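Local coordinates for negative regulator of ofd1 (Schizosaccharomyces pombe, PDB 3QTM), which is required for correct translation termination, directly inhibits Ofd1 and so probably stabilises the Sre1 fragment that activates hypoxic gene expression, at residues A[96-101]-A[134-139]; A[103-108]-A[127-132]; A[44-49]-A[78-83]. All blocks are in the same frame, centred on the assembly; numbering follows the deposited sequence.

Interaction 1: A[96-101]-A[134-139]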
# COMPACT_ATOMS: atom_id res chain seq x y z
N THR A 96 -18.24 -7.18 -15.01
CA THR A 96 -17.46 -7.79 -13.94
C THR A 96 -16.48 -6.82 -13.30
O THR A 96 -16.03 -5.85 -13.94
CB THR A 96 -16.65 -9.00 -14.44
OG1 THR A 96 -15.70 -8.55 -15.43
CG2 THR A 96 -17.56 -10.07 -15.05
N GLU A 97 -16.12 -7.08 -12.04
CA GLU A 97 -15.06 -6.34 -11.38
C GLU A 97 -13.78 -6.34 -12.24
O GLU A 97 -13.18 -5.28 -12.49
CB GLU A 97 -14.76 -6.94 -9.99
CG GLU A 97 -13.58 -6.27 -9.30
CD GLU A 97 -13.06 -7.03 -8.08
OE1 GLU A 97 -13.54 -8.16 -7.81
OE2 GLU A 97 -12.16 -6.50 -7.40
N GLU A 98 -13.38 -7.52 -12.70
CA GLU A 98 -12.14 -7.65 -13.46
C GLU A 98 -12.15 -6.81 -14.74
O GLU A 98 -11.14 -6.26 -15.15
CB GLU A 98 -11.82 -9.11 -13.80
CG GLU A 98 -10.43 -9.25 -14.44
CD GLU A 98 -10.01 -10.71 -14.63
OE1 GLU A 98 -10.88 -11.60 -14.56
OE2 GLU A 98 -8.80 -10.96 -14.85
N SER A 99 -13.30 -6.72 -15.39
CA SER A 99 -13.37 -5.93 -16.61
C SER A 99 -13.14 -4.43 -16.33
O SER A 99 -12.55 -3.73 -17.14
CB SER A 99 -14.68 -6.17 -17.33
OG SER A 99 -14.58 -5.73 -18.67
N TYR A 100 -13.56 -3.98 -15.15
CA TYR A 100 -13.30 -2.60 -14.75
C TYR A 100 -11.81 -2.35 -14.41
O TYR A 100 -11.29 -1.26 -14.66
CB TYR A 100 -14.24 -2.17 -13.61
CG TYR A 100 -15.55 -1.63 -14.16
CD1 TYR A 100 -16.65 -2.46 -14.35
CD2 TYR A 100 -15.65 -0.29 -14.57
CE1 TYR A 100 -17.83 -1.97 -14.89
CE2 TYR A 100 -16.82 0.21 -15.12
CZ TYR A 100 -17.91 -0.63 -15.27
OH TYR A 100 -19.06 -0.13 -15.82
N ILE A 101 -11.13 -3.35 -13.86
CA ILE A 101 -9.68 -3.27 -13.66
C ILE A 101 -9.00 -3.19 -15.03
O ILE A 101 -8.15 -2.34 -15.23
CB ILE A 101 -9.13 -4.48 -12.87
CG1 ILE A 101 -9.74 -4.54 -11.46
CG2 ILE A 101 -7.59 -4.48 -12.83
CD1 ILE A 101 -9.39 -5.83 -10.70
N ARG A 134 -3.98 -9.08 -7.82
CA ARG A 134 -4.85 -9.64 -6.80
C ARG A 134 -5.96 -10.50 -7.41
O ARG A 134 -6.24 -11.61 -6.93
CB ARG A 134 -5.45 -8.55 -5.92
CG ARG A 134 -6.42 -9.08 -4.87
CD ARG A 134 -7.05 -7.95 -4.07
NE ARG A 134 -7.77 -7.04 -4.95
CZ ARG A 134 -8.99 -7.27 -5.43
NH1 ARG A 134 -9.63 -8.39 -5.12
NH2 ARG A 134 -9.57 -6.38 -6.22
N VAL A 135 -6.59 -10.01 -8.46
CA VAL A 135 -7.66 -10.78 -9.08
C VAL A 135 -7.11 -12.05 -9.77
O VAL A 135 -7.75 -13.11 -9.74
CB VAL A 135 -8.52 -9.92 -10.04
CG1 VAL A 135 -9.37 -10.81 -10.91
CG2 VAL A 135 -9.41 -8.96 -9.24
N LEU A 136 -5.93 -11.95 -10.38
CA LEU A 136 -5.31 -13.11 -11.02
C LEU A 136 -5.01 -14.22 -9.99
O LEU A 136 -5.23 -15.39 -10.27
CB LEU A 136 -4.05 -12.73 -11.82
CG LEU A 136 -4.29 -12.07 -13.19
CD1 LEU A 136 -2.99 -11.57 -13.85
CD2 LEU A 136 -5.03 -13.01 -14.14
N VAL A 137 -4.53 -13.84 -8.81
CA VAL A 137 -4.29 -14.79 -7.73
C VAL A 137 -5.59 -15.50 -7.35
O VAL A 137 -5.61 -16.73 -7.20
CB VAL A 137 -3.67 -14.13 -6.49
CG1 VAL A 137 -3.50 -15.15 -5.37
CG2 VAL A 137 -2.32 -13.50 -6.84
N TRP A 138 -6.67 -14.74 -7.21
CA TRP A 138 -7.98 -15.33 -6.97
C TRP A 138 -8.37 -16.28 -8.11
O TRP A 138 -8.90 -17.36 -7.86
CB TRP A 138 -9.07 -14.26 -6.81
CG TRP A 138 -10.41 -14.85 -6.39
CD1 TRP A 138 -10.85 -15.04 -5.10
CD2 TRP A 138 -11.45 -15.36 -7.24
NE1 TRP A 138 -12.11 -15.62 -5.11
CE2 TRP A 138 -12.49 -15.83 -6.41
CE3 TRP A 138 -11.61 -15.44 -8.63
CZ2 TRP A 138 -13.66 -16.39 -6.92
CZ3 TRP A 138 -12.78 -16.00 -9.14
CH2 TRP A 138 -13.79 -16.46 -8.28
N ARG A 139 -8.14 -15.87 -9.35
CA ARG A 139 -8.53 -16.71 -10.48
C ARG A 139 -7.73 -18.03 -10.49
O ARG A 139 -8.28 -19.12 -10.73
CB ARG A 139 -8.42 -15.96 -11.81
CG ARG A 139 -9.45 -14.82 -11.96
CD ARG A 139 -9.30 -14.05 -13.28
NE ARG A 139 -9.26 -14.94 -14.43
CZ ARG A 139 -8.76 -14.63 -15.62
NH1 ARG A 139 -8.24 -13.43 -15.85
NH2 ARG A 139 -8.78 -15.53 -16.58
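Val135 overlaps Glu98 with one methyl and Ile101 with the other. Its CG1 is 3.8 Å from Glu98 CD, so it packs against the carboxylate end of that chain. Its CG2 meets Ile101 CD1 at 3.5 Å, which is tight for two carbons. Two salt bridges flank this valine. In the first, Arg134 NH2 donates to Glu97 OE2 over 2.8 Å, and the bond is nearly straight at 167°. The oxygen lies in the guanidinium plane and is met almost along its own C-O axis. In the second, Arg139 NH1 donates to the syn lone pair of Glu98 OE2 at 2.7 Å. This bond is more bent, at 138°, and the oxygen is tilted from the guanidinium plane. Glu98 CG is anti to the backbone N (chi1 -173°), and the chain is extended beyond it. Lys132 NZ also bridges to Glu98 OE2, so two positive groups grip one oxygen and probably favour the charged carboxylate. Arg134 NE also bridges to Glu131, and Arg139 NE to Glu143. The pairing is part of an antiparallel helix pair of the TPR-like domain. The segment axes are 11.3 Å apart here. Helix 67-82 lies against helix 97-110 through Ser81, which touches Glu97 and Ile101. Helix 151-170 packs on helix 119-142, where Val155 and Tyr158 meet Leu136.

Interaction 2: A[103-108]-A[127-132]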
# COMPACT_ATOMS: atom_id res chain seq x y z
N ALA A 103 -10.26 -2.13 -17.85
CA ALA A 103 -10.54 -0.82 -18.42
C ALA A 103 -9.67 0.28 -17.79
O ALA A 103 -9.13 1.13 -18.50
CB ALA A 103 -12.02 -0.48 -18.29
N ALA A 104 -9.52 0.23 -16.47
CA ALA A 104 -8.64 1.17 -15.76
C ALA A 104 -7.22 1.14 -16.32
O ALA A 104 -6.59 2.20 -16.52
CB ALA A 104 -8.61 0.87 -14.26
N ILE A 105 -6.70 -0.07 -16.54
CA ILE A 105 -5.40 -0.27 -17.16
C ILE A 105 -5.35 0.32 -18.58
O ILE A 105 -4.45 1.08 -18.91
CB ILE A 105 -5.04 -1.79 -17.24
CG1 ILE A 105 -4.80 -2.37 -15.84
CG2 ILE A 105 -3.84 -1.99 -18.19
CD1 ILE A 105 -4.57 -3.90 -15.80
N GLU A 106 -6.31 -0.05 -19.42
CA GLU A 106 -6.29 0.41 -20.80
C GLU A 106 -6.44 1.94 -20.89
O GLU A 106 -5.74 2.61 -21.68
CB GLU A 106 -7.40 -0.27 -21.60
CG GLU A 106 -7.31 -1.79 -21.60
CD GLU A 106 -6.32 -2.31 -22.62
OE1 GLU A 106 -5.85 -1.51 -23.46
OE2 GLU A 106 -5.99 -3.51 -22.58
N ARG A 107 -7.34 2.49 -20.07
CA ARG A 107 -7.54 3.94 -20.03
C ARG A 107 -6.24 4.65 -19.64
O ARG A 107 -5.85 5.63 -20.26
CB ARG A 107 -8.67 4.32 -19.07
CG ARG A 107 -8.79 5.83 -18.78
CD ARG A 107 -8.73 6.68 -20.05
NE ARG A 107 -9.75 6.30 -21.02
CZ ARG A 107 -9.90 6.84 -22.23
NH1 ARG A 107 -9.10 7.82 -22.63
NH2 ARG A 107 -10.85 6.40 -23.03
N ALA A 108 -5.57 4.13 -18.62
CA ALA A 108 -4.33 4.74 -18.17
C ALA A 108 -3.21 4.58 -19.22
O ALA A 108 -2.42 5.50 -19.43
CB ALA A 108 -3.91 4.16 -16.80
N ARG A 127 -1.55 1.32 -9.48
CA ARG A 127 -2.74 0.88 -8.74
C ARG A 127 -3.53 -0.18 -9.52
O ARG A 127 -3.93 -1.19 -8.96
CB ARG A 127 -3.62 2.07 -8.37
CG ARG A 127 -2.96 2.98 -7.33
CD ARG A 127 -3.72 4.29 -7.10
NE ARG A 127 -5.18 4.13 -7.13
CZ ARG A 127 -5.88 3.61 -6.14
NH1 ARG A 127 -5.26 3.19 -5.06
NH2 ARG A 127 -7.20 3.50 -6.23
N ALA A 128 -3.74 0.05 -10.81
CA ALA A 128 -4.53 -0.87 -11.61
C ALA A 128 -3.80 -2.19 -11.88
O ALA A 128 -4.42 -3.24 -11.86
CB ALA A 128 -4.99 -0.23 -12.91
N TYR A 129 -2.49 -2.12 -12.13
CA TYR A 129 -1.71 -3.34 -12.36
C TYR A 129 -1.70 -4.20 -11.10
O TYR A 129 -1.77 -5.43 -11.17
CB TYR A 129 -0.26 -3.04 -12.78
CG TYR A 129 -0.08 -2.49 -14.18
CD1 TYR A 129 -0.70 -3.10 -15.27
CD2 TYR A 129 0.73 -1.39 -14.41
CE1 TYR A 129 -0.54 -2.60 -16.56
CE2 TYR A 129 0.91 -0.88 -15.69
CZ TYR A 129 0.27 -1.48 -16.76
OH TYR A 129 0.46 -0.97 -18.01
N LEU A 130 -1.60 -3.57 -9.94
CA LEU A 130 -1.61 -4.32 -8.68
C LEU A 130 -2.98 -4.93 -8.40
O LEU A 130 -3.06 -6.06 -7.89
CB LEU A 130 -1.12 -3.49 -7.49
CG LEU A 130 0.38 -3.16 -7.46
CD1 LEU A 130 0.71 -2.25 -6.28
CD2 LEU A 130 1.24 -4.42 -7.43
N GLU A 131 -4.06 -4.22 -8.73
CA GLU A 131 -5.39 -4.81 -8.51
C GLU A 131 -5.59 -5.99 -9.45
O GLU A 131 -6.24 -6.96 -9.10
CB GLU A 131 -6.53 -3.80 -8.69
CG GLU A 131 -6.56 -2.73 -7.62
CD GLU A 131 -6.77 -3.30 -6.22
OE1 GLU A 131 -7.27 -4.44 -6.09
OE2 GLU A 131 -6.44 -2.59 -5.24
N LYS A 132 -5.01 -5.90 -10.65
CA LYS A 132 -5.03 -7.01 -11.58
C LYS A 132 -4.34 -8.25 -10.96
O LYS A 132 -4.87 -9.37 -11.04
CB LYS A 132 -4.35 -6.61 -12.90
CG LYS A 132 -4.33 -7.71 -13.97
CD LYS A 132 -5.72 -8.01 -14.51
CE LYS A 132 -5.66 -8.93 -15.74
NZ LYS A 132 -7.02 -9.43 -16.15
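The Tyr129 ring is approached by Ile105 near ring atoms CD1 and CE1. Ile105 CG2 is 3.7 Å from Tyr129 CE1, and Ile105 CD1 is 4.0 Å from Tyr129 CD1. The two side chains cross at about a right angle. Tyr158 and Lys161 of helix 151-170 also touch the tyrosine, and its OH is hydrogen-bonded to Gln109 NE2. The setting is an antiparallel helix pair, the building element of TPR-type folds. The segment axes pass 9.0 Å apart, at 151° between their directions. Small residues permit this approach. Ala128 puts only a methyl between the backbones, and its CB rests on Ile105 CG1 at 3.6 Å. Ala104 CB faces the same methyl at 4.0 Å. No hydrogen bond crosses between the two segments, and all five touching residues are buried. Ile105 has the largest share of the contact. Its CG1 is anti to the carbonyl carbon (chi1 -68°), and its branches divide among Ala128, Tyr129 and Lys132. An alanine here would probably open a gap beside the Tyr129 ring and leave the Ala128 methyl without its closest neighbour across the pair. Ala104 O accepts a hydrogen bond from Ser74 OG of helix 67-82, so that helix lies close by. Lys132 contributes only the base of its chain. The chain bends at chi2 (68°), and NZ ends in salt bridges with Asp102 and Glu98. Lys132 CB stays behind, 4.0 Å from Ile105 CD1.

Interaction 3: A[44-49]-A[78-83]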
# COMPACT_ATOMS: atom_id res chain seq x y z
N LEU A 44 -20.66 9.27 -7.23
CA LEU A 44 -19.59 10.19 -7.64
C LEU A 44 -18.63 9.57 -8.66
O LEU A 44 -18.15 10.26 -9.57
CB LEU A 44 -18.83 10.72 -6.43
CG LEU A 44 -19.70 11.60 -5.52
CD1 LEU A 44 -19.06 11.87 -4.15
CD2 LEU A 44 -20.02 12.91 -6.22
N VAL A 45 -18.35 8.28 -8.51
CA VAL A 45 -17.44 7.58 -9.41
C VAL A 45 -18.04 7.47 -10.81
O VAL A 45 -17.39 7.80 -11.80
CB VAL A 45 -17.09 6.17 -8.86
CG1 VAL A 45 -16.57 5.28 -9.96
CG2 VAL A 45 -16.09 6.30 -7.74
N PHE A 46 -19.28 7.01 -10.89
CA PHE A 46 -19.97 6.94 -12.17
C PHE A 46 -20.12 8.35 -12.79
O PHE A 46 -20.08 8.50 -14.01
CB PHE A 46 -21.34 6.29 -12.01
CG PHE A 46 -21.32 4.78 -12.04
CD1 PHE A 46 -20.63 4.11 -13.04
CD2 PHE A 46 -22.01 4.04 -11.10
CE1 PHE A 46 -20.61 2.72 -13.09
CE2 PHE A 46 -22.01 2.65 -11.14
CZ PHE A 46 -21.30 1.98 -12.13
N GLY A 47 -20.32 9.36 -11.95
CA GLY A 47 -20.43 10.74 -12.41
C GLY A 47 -19.11 11.17 -13.03
O GLY A 47 -19.10 11.81 -14.09
N THR A 48 -18.01 10.79 -12.39
CA THR A 48 -16.67 11.07 -12.94
C THR A 48 -16.51 10.49 -14.33
O THR A 48 -16.02 11.15 -15.25
CB THR A 48 -15.59 10.47 -12.03
OG1 THR A 48 -15.81 10.91 -10.69
CG2 THR A 48 -14.18 10.90 -12.50
N ILE A 49 -16.94 9.24 -14.48
CA ILE A 49 -16.83 8.56 -15.76
C ILE A 49 -17.65 9.30 -16.83
O ILE A 49 -17.17 9.55 -17.93
CB ILE A 49 -17.26 7.08 -15.63
CG1 ILE A 49 -16.18 6.32 -14.84
CG2 ILE A 49 -17.53 6.46 -17.02
CD1 ILE A 49 -16.64 4.98 -14.22
N LEU A 78 -11.18 2.18 -11.84
CA LEU A 78 -10.65 1.27 -10.85
C LEU A 78 -11.58 1.25 -9.64
O LEU A 78 -11.76 0.21 -9.00
CB LEU A 78 -9.25 1.69 -10.41
CG LEU A 78 -8.49 0.60 -9.64
CD1 LEU A 78 -8.47 -0.66 -10.49
CD2 LEU A 78 -7.06 1.06 -9.27
N ALA A 79 -12.15 2.41 -9.34
CA ALA A 79 -12.94 2.55 -8.14
C ALA A 79 -14.24 1.78 -8.30
O ALA A 79 -14.79 1.28 -7.31
CB ALA A 79 -13.22 4.04 -7.82
N VAL A 80 -14.72 1.68 -9.53
CA VAL A 80 -15.92 0.90 -9.81
C VAL A 80 -15.61 -0.55 -9.45
O VAL A 80 -16.42 -1.22 -8.80
CB VAL A 80 -16.40 1.00 -11.28
CG1 VAL A 80 -17.53 -0.01 -11.57
CG2 VAL A 80 -16.87 2.42 -11.59
N SER A 81 -14.42 -1.01 -9.83
CA SER A 81 -13.99 -2.36 -9.48
C SER A 81 -13.90 -2.55 -7.96
O SER A 81 -14.31 -3.58 -7.45
CB SER A 81 -12.68 -2.76 -10.18
OG SER A 81 -11.55 -2.11 -9.62
N GLU A 82 -13.37 -1.56 -7.25
CA GLU A 82 -13.22 -1.66 -5.79
C GLU A 82 -14.58 -1.77 -5.10
O GLU A 82 -14.74 -2.47 -4.11
CB GLU A 82 -12.49 -0.43 -5.26
CG GLU A 82 -12.33 -0.41 -3.73
CD GLU A 82 -11.62 0.84 -3.23
OE1 GLU A 82 -11.37 1.75 -4.05
OE2 GLU A 82 -11.30 0.93 -2.03
N LEU A 83 -15.57 -1.06 -5.63
CA LEU A 83 -16.87 -0.98 -5.01
C LEU A 83 -17.88 -1.77 -5.81
O LEU A 83 -19.08 -1.50 -5.74
CB LEU A 83 -17.28 0.48 -4.96
CG LEU A 83 -16.24 1.36 -4.29
CD1 LEU A 83 -16.62 2.84 -4.31
CD2 LEU A 83 -16.00 0.87 -2.87
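Val45 and Val80 meet through matching torsions. Val45 CG1 is anti to its backbone N (chi1 160°). Val80 CG1 is likewise anti to its backbone N (chi1 171°), which leaves CG2 anti to the carbonyl carbon. These settings bring Val45 CG1 and Val80 CG2 to 3.3 Å, a very close approach for two methyls, so the packing is tight at this point. Val80 CG2 is the shared target of three side chains from helix 38-58. Ile49 reaches it with the end of its chain, CD1 to Val80 CG2 being 3.7 Å. Phe46 reaches it with ring atom CE1, which is 4.0 Å from Val80 CG2. Both Ile49 and Phe46 cross the valine at about a right angle. The other branch of Val45 is also used. Its CG2 lies 3.7 Å from Ala79 CB, so Val45 touches two successive residues of the facing helix. No hydrogen bond joins the two segments, and the contact is wholly apolar. Within helix 38-58, Thr48 OG1 donates to Leu44 O at 2.7 Å. The same oxygen takes the backbone bond from Thr48 N, and the two donors come from opposite faces of the carbonyl plane. The hydroxyl thus has a partner inside its own helix.

The segments run antiparallel, with axes 9.8 Å apart. This is helix packing of the TPR-like N-terminal part. Glu82 bridges to Arg30 of helix 15-34 and also to Arg186. Helix 15-34 lies against helix 38-58, where Ser29 touches Leu44 and Val45. Helix 67-82 has helix 97-110 as a further neighbour, with Tyr100 resting on Val80.

How the interactions relate
From the N terminus, interaction 3 comes first. It joins helix 38-58 to helix 67-82 and closes a loop with 28 residues between its segments. Interactions 1 and 2 come after it, in series with interaction 3, and both join helix 97-110 to helix 119-142. Interaction 1 closes a loop of 32 residues. Interaction 2, with 18 residues between its segments, is nested inside it and lies nearer the turn. Interactions 1 and 2 meet directly. Helix 67-82 links interaction 3 to both, since Leu78 packs on Ala104 and Arg127, and Ser81 on Ile101. Together they tie helices 38-58, 67-82, 97-110 and 119-142 into the TPR-type N-terminal part.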